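Local coordinates for protein serine--tRNA ligase (PDB 2DQ0) that probably charges tRNA(Ser), and also tRNA(Sec), with serine at the expense of ATP, working as a class II synthetase homodimer, at residues R201-R206 / V433-Y437. Residues are numbered along the deposited sequence; the frame is centred on the assembly and turned at random.
Sequences RFALDR and VLWKY
A short C-terminal turn can be keyed to a long helix by one ring on each side, and serine--tRNA ligase offers a compact case. Residues 201-206 are regular helix, within helix 190-209; 433-437 run into the short helix 435-438, with Tyr437 N bonded to Leu434 O at 2.7 Å. The backbones come nearest at Phe202 and Leu434, 7.1 Å between CA atoms. Phe202 (chi1 t) projects its ring into a hollow lined by Val433, Leu434 and Tyr437, with Leu330 of helix 316-333 also touching it: Phe202 CE1 meets Val433 CG1 at 3.5 Å, and at the base of the side chain Phe202 CB meets Leu434 CD2 at 3.7 Å. Tyr437 (chi1 m) answers from the other segment, its ring lying across the helix surface between Arg201 CB, 3.7 Å from Tyr437 CD2, and Phe202 CB, 3.7 Å from Tyr437 CE1. Tyr437 OH thus donates a hydrogen bond to Asp205 OD2 at 2.6 Å; Asp205 OD1 holds Arg201 NH1 at 3.1 Å in a salt bridge. Arg201 NH2 hydrogen-bonds to Tyr437 O of the second subunit. Arg206 reaches past Val433, Arg206 NH2 lying 3.6 Å from Val433 CG1, to a salt bridge with Glu333, whereas Lys436 NZ hydrogen-bonds back to Val433 O at 3.2 Å. The arrangement packs the C-terminal turn against helix 190-209 at the dimer interface of a class II synthetase catalytic core.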
# COMPACT_ATOMS: atom_id res chain seq x y z
N ARG A 201 -2.67 17.67 -1.48
CA ARG A 201 -2.58 18.84 -0.61
C ARG A 201 -3.74 19.81 -0.79
O ARG A 201 -4.31 20.29 0.19
CB ARG A 201 -1.27 19.59 -0.82
CG ARG A 201 -0.10 19.09 0.03
CD ARG A 201 -0.49 18.88 1.50
NE ARG A 201 -0.89 20.08 2.25
CZ ARG A 201 -0.04 20.92 2.84
NH1 ARG A 201 -0.51 21.97 3.50
NH2 ARG A 201 1.28 20.72 2.78
N PHE A 202 -4.08 20.11 -2.03
CA PHE A 202 -5.20 21.01 -2.32
C PHE A 202 -6.48 20.46 -1.66
O PHE A 202 -7.10 21.13 -0.84
CB PHE A 202 -5.36 21.13 -3.83
CG PHE A 202 -6.64 21.77 -4.26
CD1 PHE A 202 -6.93 23.08 -3.92
CD2 PHE A 202 -7.55 21.05 -5.03
CE1 PHE A 202 -8.13 23.67 -4.34
CE2 PHE A 202 -8.75 21.63 -5.47
CZ PHE A 202 -9.04 22.94 -5.13
N ALA A 203 -6.85 19.23 -2.00
CA ALA A 203 -8.05 18.61 -1.43
C ALA A 203 -7.97 18.67 0.08
O ALA A 203 -8.89 19.11 0.76
CB ALA A 203 -8.16 17.16 -1.87
N LEU A 204 -6.84 18.20 0.59
CA LEU A 204 -6.58 18.17 2.02
C LEU A 204 -6.80 19.52 2.68
O LEU A 204 -7.49 19.61 3.69
CB LEU A 204 -5.15 17.71 2.24
CG LEU A 204 -4.91 16.74 3.38
CD1 LEU A 204 -6.08 15.76 3.53
CD2 LEU A 204 -3.63 16.00 3.08
N ASP A 205 -6.22 20.57 2.10
CA ASP A 205 -6.33 21.92 2.64
C ASP A 205 -7.76 22.42 2.73
O ASP A 205 -8.21 22.91 3.78
CB ASP A 205 -5.50 22.89 1.78
CG ASP A 205 -4.02 22.86 2.11
OD1 ASP A 205 -3.60 22.17 3.08
OD2 ASP A 205 -3.25 23.53 1.40
N ARG A 206 -8.48 22.30 1.64
CA ARG A 206 -9.84 22.76 1.62
C ARG A 206 -10.76 22.07 2.62
O ARG A 206 -11.55 22.73 3.28
CB ARG A 206 -10.40 22.63 0.21
CG ARG A 206 -10.85 23.95 -0.36
CD ARG A 206 -9.69 24.88 -0.49
NE ARG A 206 -9.87 25.79 -1.62
CZ ARG A 206 -8.90 26.53 -2.12
NH1 ARG A 206 -7.66 26.49 -1.60
NH2 ARG A 206 -9.14 27.30 -3.18
N VAL A 433 -5.48 27.55 -9.32
CA VAL A 433 -5.59 27.16 -7.93
C VAL A 433 -4.46 26.24 -7.47
O VAL A 433 -4.11 26.25 -6.29
CB VAL A 433 -6.91 26.43 -7.64
CG1 VAL A 433 -7.21 26.49 -6.15
CG2 VAL A 433 -8.03 27.04 -8.46
N LEU A 434 -3.91 25.44 -8.39
CA LEU A 434 -2.83 24.51 -8.03
C LEU A 434 -1.42 25.07 -8.15
O LEU A 434 -0.47 24.46 -7.66
CB LEU A 434 -2.92 23.21 -8.86
CG LEU A 434 -4.22 22.40 -8.76
CD1 LEU A 434 -4.23 21.29 -9.76
CD2 LEU A 434 -4.37 21.86 -7.36
N TRP A 435 -1.27 26.23 -8.79
CA TRP A 435 0.06 26.83 -8.97
C TRP A 435 0.87 26.96 -7.67
O TRP A 435 2.10 26.78 -7.67
CB TRP A 435 -0.06 28.22 -9.61
CG TRP A 435 -0.60 28.25 -11.01
CD1 TRP A 435 -0.93 27.18 -11.80
CD2 TRP A 435 -0.87 29.41 -11.80
NE1 TRP A 435 -1.38 27.60 -13.02
CE2 TRP A 435 -1.35 28.97 -13.05
CE3 TRP A 435 -0.74 30.79 -11.56
CZ2 TRP A 435 -1.71 29.86 -14.07
CZ3 TRP A 435 -1.10 31.67 -12.57
CH2 TRP A 435 -1.58 31.20 -13.81
N LYS A 436 0.21 27.26 -6.56
CA LYS A 436 0.92 27.39 -5.30
C LYS A 436 1.46 26.03 -4.88
O LYS A 436 2.48 25.95 -4.17
CB LYS A 436 0.03 27.99 -4.20
CG LYS A 436 -1.24 27.23 -3.86
CD LYS A 436 -2.05 28.04 -2.83
CE LYS A 436 -3.47 27.51 -2.60
NZ LYS A 436 -4.47 27.96 -3.62
N TYR A 437 0.83 24.96 -5.34
CA TYR A 437 1.28 23.62 -4.97
C TYR A 437 2.28 22.98 -5.93
O TYR A 437 3.17 22.25 -5.49
CB TYR A 437 0.09 22.67 -4.83
CG TYR A 437 -0.93 23.08 -3.81
CD1 TYR A 437 -2.13 23.66 -4.21
CD2 TYR A 437 -0.72 22.87 -2.45
CE1 TYR A 437 -3.10 24.02 -3.28
CE2 TYR A 437 -1.69 23.22 -1.50
CZ TYR A 437 -2.88 23.79 -1.93
OH TYR A 437 -3.87 24.12 -1.02